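Local coordinates for protein acetyltransferase PA1377 (Pseudomonas aeruginosa, PDB 2VI7) that probably transfers an acetyl group to an amine substrate, as a putative N-acetyltransferase of the GNAT (GCN5-related) family, at residues 7-13 against 59-65; 20-25 against 69-73. The contacts are given in a common frame with arbitrary orientation. Residue numbers count along the deposited sequence, not the author numbering.

Interaction 1. Residues 7-13 against 59-65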
loop_
_atom_site.group_PDB
_atom_site.type_symbol
_atom_site.label_atom_id
_atom_site.label_comp_id
_atom_site.label_asym_id
_atom_site.label_seq_id
_atom_site.Cartn_x
_atom_site.Cartn_y
_atom_site.Cartn_z
ATOM N N THR A 7 21.070 26.425 -9.472
ATOM C CA THR A 7 21.905 25.302 -8.948
ATOM C C THR A 7 21.150 23.978 -9.065
ATOM O O THR A 7 21.483 23.137 -9.911
ATOM C CB THR A 7 22.285 25.510 -7.471
ATOM O OG1 THR A 7 22.104 26.885 -7.119
ATOM C CG2 THR A 7 23.736 25.132 -7.245
ATOM N N ILE A 8 20.131 23.796 -8.226
ATOM C CA ILE A 8 19.340 22.570 -8.262
ATOM C C ILE A 8 18.145 22.735 -9.199
ATOM O O ILE A 8 17.306 23.610 -8.991
ATOM C CB ILE A 8 18.813 22.189 -6.863
ATOM C CG1 ILE A 8 19.983 21.973 -5.899
ATOM C CG2 ILE A 8 17.980 20.915 -6.951
ATOM C CD1 ILE A 8 19.557 21.517 -4.507
ATOM N N ARG A 9 18.092 21.893 -10.230
ATOM C CA ARG A 9 17.014 21.905 -11.217
ATOM C C ARG A 9 16.120 20.701 -10.993
ATOM O O ARG A 9 16.613 19.587 -10.850
ATOM C CB ARG A 9 17.568 21.786 -12.638
ATOM C CG ARG A 9 17.641 23.069 -13.441
ATOM C CD ARG A 9 17.838 22.737 -14.919
ATOM N NE ARG A 9 18.459 23.806 -15.706
ATOM C CZ ARG A 9 17.855 24.934 -16.093
ATOM N NH1 ARG A 9 16.592 25.171 -15.754
ATOM N NH2 ARG A 9 18.507 25.806 -16.870
ATOM N N LEU A 10 14.810 20.921 -10.973
ATOM C CA LEU A 10 13.864 19.827 -10.806
ATOM C C LEU A 10 13.289 19.544 -12.178
ATOM O O LEU A 10 12.965 20.466 -12.924
ATOM C CB LEU A 10 12.740 20.208 -9.841
ATOM C CG LEU A 10 13.161 20.380 -8.383
ATOM C CD1 LEU A 10 11.946 20.725 -7.542
ATOM C CD2 LEU A 10 13.795 19.095 -7.882
ATOM N N GLU A 11 13.177 18.269 -12.516
ATOM C CA GLU A 11 12.648 17.896 -13.810
ATOM C C GLU A 11 11.906 16.583 -13.731
ATOM O O GLU A 11 12.168 15.770 -12.853
ATOM C CB GLU A 11 13.786 17.807 -14.833
ATOM C CG GLU A 11 14.218 19.169 -15.368
ATOM C CD GLU A 11 15.381 19.076 -16.350
ATOM O OE1 GLU A 11 15.472 18.037 -17.058
ATOM O OE2 GLU A 11 16.179 20.046 -16.408
ATOM N N ARG A 12 10.960 16.405 -14.643
ATOM C CA ARG A 12 10.181 15.183 -14.703
ATOM C C ARG A 12 11.083 14.023 -15.134
ATOM O O ARG A 12 11.813 14.103 -16.131
ATOM C CB ARG A 12 9.017 15.349 -15.688
ATOM C CG ARG A 12 8.125 14.128 -15.873
ATOM C CD ARG A 12 7.330 13.802 -14.620
ATOM N NE ARG A 12 6.435 12.666 -14.837
ATOM C CZ ARG A 12 5.170 12.762 -15.247
ATOM N NH1 ARG A 12 4.630 13.950 -15.487
ATOM N NH2 ARG A 12 4.441 11.665 -15.415
ATOM N N TYR A 13 11.033 12.946 -14.361
ATOM C CA TYR A 13 11.838 11.773 -14.653
ATOM C C TYR A 13 11.452 11.158 -15.995
ATOM O O TYR A 13 10.315 10.699 -16.184
ATOM C CB TYR A 13 11.677 10.730 -13.542
ATOM C CG TYR A 13 12.338 9.399 -13.845
ATOM C CD1 TYR A 13 13.712 9.308 -14.066
ATOM C CD2 TYR A 13 11.588 8.227 -13.890
ATOM C CE1 TYR A 13 14.321 8.078 -14.317
ATOM C CE2 TYR A 13 12.185 6.996 -14.139
ATOM C CZ TYR A 13 13.549 6.923 -14.350
ATOM O OH TYR A 13 14.133 5.696 -14.579
ATOM N N LEU A 59 3.652 11.122 -10.517
ATOM C CA LEU A 59 4.603 12.167 -10.839
ATOM C C LEU A 59 5.930 11.815 -10.196
ATOM O O LEU A 59 6.012 11.640 -8.982
ATOM C CB LEU A 59 4.141 13.523 -10.309
ATOM C CG LEU A 59 5.239 14.597 -10.330
ATOM C CD1 LEU A 59 5.749 14.816 -11.753
ATOM C CD2 LEU A 59 4.687 15.889 -9.737
ATOM N N ILE A 60 6.966 11.694 -11.016
ATOM C CA ILE A 60 8.287 11.387 -10.505
ATOM C C ILE A 60 9.218 12.521 -10.894
ATOM O O ILE A 60 9.290 12.918 -12.059
ATOM C CB ILE A 60 8.814 10.042 -11.060
ATOM C CG1 ILE A 60 7.857 8.915 -10.668
ATOM C CG2 ILE A 60 10.199 9.742 -10.489
ATOM C CD1 ILE A 60 8.113 7.648 -11.404
ATOM N N LEU A 61 9.912 13.060 -9.897
ATOM C CA LEU A 61 10.846 14.150 -10.115
ATOM C C LEU A 61 12.267 13.728 -9.787
ATOM O O LEU A 61 12.503 12.837 -8.971
ATOM C CB LEU A 61 10.487 15.355 -9.242
ATOM C CG LEU A 61 9.195 16.123 -9.508
ATOM C CD1 LEU A 61 9.061 17.211 -8.456
ATOM C CD2 LEU A 61 9.208 16.718 -10.913
ATOM N N VAL A 62 13.211 14.382 -10.447
ATOM C CA VAL A 62 14.617 14.135 -10.216
ATOM C C VAL A 62 15.210 15.499 -9.967
ATOM O O VAL A 62 14.843 16.460 -10.637
ATOM C CB VAL A 62 15.307 13.503 -11.436
ATOM C CG1 VAL A 62 14.992 12.026 -11.489
ATOM C CG2 VAL A 62 14.846 14.195 -12.713
ATOM N N ALA A 63 16.093 15.587 -8.979
ATOM C CA ALA A 63 16.754 16.836 -8.655
ATOM C C ALA A 63 18.088 16.755 -9.364
ATOM O O ALA A 63 18.799 15.765 -9.227
ATOM C CB ALA A 63 16.959 16.944 -7.164
ATOM N N LEU A 64 18.421 17.794 -10.122
ATOM C CA LEU A 64 19.665 17.830 -10.887
ATOM C C LEU A 64 20.598 18.982 -10.524
ATOM O O LEU A 64 20.167 20.090 -10.200
ATOM C CB LEU A 64 19.347 17.937 -12.381
ATOM C CG LEU A 64 18.428 16.898 -13.004
ATOM C CD1 LEU A 64 17.968 17.376 -14.357
ATOM C CD2 LEU A 64 19.156 15.589 -13.131
ATOM N N HIS A 65 21.889 18.698 -10.585
ATOM C CA HIS A 65 22.914 19.700 -10.345
ATOM C C HIS A 65 23.948 19.451 -11.430
ATOM O O HIS A 65 24.536 18.369 -11.488
ATOM C CB HIS A 65 23.583 19.531 -8.990
ATOM C CG HIS A 65 24.714 20.485 -8.779
ATOM N ND1 HIS A 65 24.525 21.848 -8.719
ATOM C CD2 HIS A 65 26.050 20.282 -8.664
ATOM C CE1 HIS A 65 25.694 22.446 -8.578
ATOM N NE2 HIS A 65 26.635 21.519 -8.543
#
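Thr7, just before strand 8-12, meets His65 at the end of strand 59-65: its CG2 lies 3.6 Å from His65 CE1. Ile8 points to the same face as Ala63, whose small methyl lets it approach (Ile8 CG2 to Ala63 CB 4.1 Å). Arg9 forms a hydrogen-bonded pair with Leu64 (Arg9 N to Leu64 O 2.7 Å, Leu64 N to Arg9 O 2.6 Å). Leu10 returns to the face of Ala63 (Leu10 CD2 to Ala63 CB 3.9 Å); like Ile8 it also reaches helix 102-117, so bulky aliphatic residues suit both places. Glu11 pairs with Val62 as Arg9 does with Leu64. On the face of Val62 and Leu64, it turns its carboxylate to a salt bridge with Arg16. Arg12 lays its aliphatic part along Leu59, with CD 3.4 Å from Leu59 CD1. Tyr13 N donates to Ile60 O at 2.9 Å, while its CB packs on Ile60 CG2 at 3.5 Å. In this antiparallel edge of the GNAT sheet, main-chain bonds set the register, apolar side chains attach one face to helix 102-117, and Arg16 answers Glu11's charge on the other.

Interaction 2. Residues 20-25 against 69-73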
loop_
_atom_site.group_PDB
_atom_site.type_symbol
_atom_site.label_atom_id
_atom_site.label_comp_id
_atom_site.label_asym_id
_atom_site.label_seq_id
_atom_site.Cartn_x
_atom_site.Cartn_y
_atom_site.Cartn_z
ATOM N N GLY A 20 21.342 8.400 -14.589
ATOM C CA GLY A 20 21.647 9.122 -13.365
ATOM C C GLY A 20 20.828 8.661 -12.171
ATOM O O GLY A 20 21.330 8.621 -11.043
ATOM N N LEU A 21 19.565 8.319 -12.412
ATOM C CA LEU A 21 18.690 7.858 -11.338
ATOM C C LEU A 21 19.168 6.505 -10.800
ATOM O O LEU A 21 19.139 6.252 -9.593
ATOM C CB LEU A 21 17.245 7.728 -11.835
ATOM C CG LEU A 21 16.316 7.233 -10.726
ATOM C CD1 LEU A 21 16.168 8.323 -9.677
ATOM C CD2 LEU A 21 14.974 6.857 -11.291
ATOM N N THR A 22 19.599 5.642 -11.714
ATOM C CA THR A 22 20.103 4.323 -11.371
ATOM C C THR A 22 21.332 4.456 -10.480
ATOM O O THR A 22 21.481 3.733 -9.497
ATOM C CB THR A 22 20.479 3.558 -12.634
ATOM O OG1 THR A 22 19.312 3.382 -13.440
ATOM C CG2 THR A 22 21.002 2.206 -12.289
ATOM N N ALA A 23 22.207 5.391 -10.831
ATOM C CA ALA A 23 23.413 5.638 -10.055
ATOM C C ALA A 23 23.037 6.126 -8.662
ATOM O O ALA A 23 23.685 5.768 -7.674
ATOM C CB ALA A 23 24.277 6.677 -10.749
ATOM N N LEU A 24 21.997 6.951 -8.587
ATOM C CA LEU A 24 21.534 7.491 -7.309
ATOM C C LEU A 24 21.247 6.368 -6.312
ATOM O O LEU A 24 21.741 6.370 -5.188
ATOM C CB LEU A 24 20.263 8.325 -7.508
ATOM C CG LEU A 24 19.606 8.849 -6.223
ATOM C CD1 LEU A 24 20.519 9.891 -5.579
ATOM C CD2 LEU A 24 18.229 9.435 -6.543
ATOM N N TYR A 25 20.447 5.403 -6.745
ATOM C CA TYR A 25 20.070 4.281 -5.905
ATOM C C TYR A 25 21.189 3.270 -5.686
ATOM O O TYR A 25 21.099 2.426 -4.792
ATOM C CB TYR A 25 18.837 3.606 -6.503
ATOM C CG TYR A 25 17.603 4.481 -6.428
ATOM C CD1 TYR A 25 16.630 4.444 -7.427
ATOM C CD2 TYR A 25 17.405 5.346 -5.347
ATOM C CE1 TYR A 25 15.487 5.252 -7.353
ATOM C CE2 TYR A 25 16.275 6.153 -5.261
ATOM C CZ TYR A 25 15.317 6.101 -6.265
ATOM O OH TYR A 25 14.187 6.883 -6.175
ATOM N N VAL A 69 22.035 13.455 -11.431
ATOM C CA VAL A 69 20.872 13.184 -10.590
ATOM C C VAL A 69 21.330 13.047 -9.142
ATOM O O VAL A 69 21.954 12.048 -8.781
ATOM C CB VAL A 69 20.157 11.883 -11.008
ATOM C CG1 VAL A 69 19.110 11.506 -9.972
ATOM C CG2 VAL A 69 19.501 12.062 -12.371
ATOM N N ILE A 70 21.020 14.045 -8.318
ATOM C CA ILE A 70 21.418 14.034 -6.917
ATOM C C ILE A 70 20.250 13.765 -5.979
ATOM O O ILE A 70 20.410 13.772 -4.752
ATOM C CB ILE A 70 22.054 15.377 -6.510
ATOM C CG1 ILE A 70 21.050 16.511 -6.731
ATOM C CG2 ILE A 70 23.320 15.617 -7.313
ATOM C CD1 ILE A 70 21.534 17.873 -6.278
ATOM N N GLY A 71 19.075 13.535 -6.552
ATOM C CA GLY A 71 17.912 13.279 -5.726
ATOM C C GLY A 71 16.667 12.934 -6.508
ATOM O O GLY A 71 16.568 13.200 -7.700
ATOM N N SER A 72 15.698 12.343 -5.827
ATOM C CA SER A 72 14.468 11.961 -6.487
ATOM C C SER A 72 13.338 11.747 -5.491
ATOM O O SER A 72 13.581 11.504 -4.308
ATOM C CB SER A 72 14.702 10.687 -7.284
ATOM O OG SER A 72 13.534 10.326 -7.980
ATOM N N ALA A 73 12.105 11.852 -5.978
ATOM C CA ALA A 73 10.908 11.665 -5.156
ATOM C C ALA A 73 9.710 11.522 -6.088
ATOM O O ALA A 73 9.714 12.056 -7.191
ATOM C CB ALA A 73 10.713 12.856 -4.217
HETATM O O HOH W 1 11.548 8.230 -6.945
#
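Val69, Leu24 and Ser72 carry most of this helix-on-sheet contact, in which helix 20-25 crosses strand 69-73 at 75° with the axes 7.5 Å apart. Val69 points at the first turn of the helix. Its CB comes within 3.5 Å of Gly20 O and its CG2 within 3.7 Å of Leu21 N, an approach possible because Gly20 has no side chain; a CB there would clash with Val69 CG2. One turn on, Leu24 projects toward the strand, its long branched side chain spanning the gap between backbones: CD2 lies 4.1 Å from Val69 CG1 and 3.8 Å from Gly71 C. Between these points Ile70 and Gly71 both face Ala63 in a classic beta bulge, within the antiparallel part of the GNAT sheet on which this N-terminal helix rests. Beyond the bulge Ser72 again points to the helix, its CB touched by Leu24 CD2 at 3.8 Å and Leu21 CD1 at 3.7 Å. A small residue fits beneath the two leucines, and its OG, hydrogen-bonded to Leu61 O, also accepts a bond from a water at 3.1 Å. That water bridges to Tyr25 OH, also at 3.1 Å; Tyr25 OH and Ser72 OG, 3.9 Å apart, share no direct hydrogen bond.

How the interactions relate
The centres of interactions 1 and 2 are about 9 Å apart, and their segments alternate along the chain: strand 8-12, helix 18-25, strand 58-65, strand 68-77. The last two are antiparallel neighbours in the same sheet, so the contacts join directly, through Ala63 N to Gly71 O (2.7 Å) and Leu61 O to Ser72 OG (2.9 Å), both probable hydrogen bonds. Side chains join them too: Tyr13 CE1 packs against Leu21 CD2 at 3.3 Å, and Leu64 CD2 against Val69 CG2 at 3.6 Å. The N-terminal strand-helix pair thus wraps the antiparallel strands 58-65 and 68-77: strand 8-12 is the outer neighbour of strand 58-65, and helix 18-25 lies on the face bearing Leu64, Val69 and Ser72.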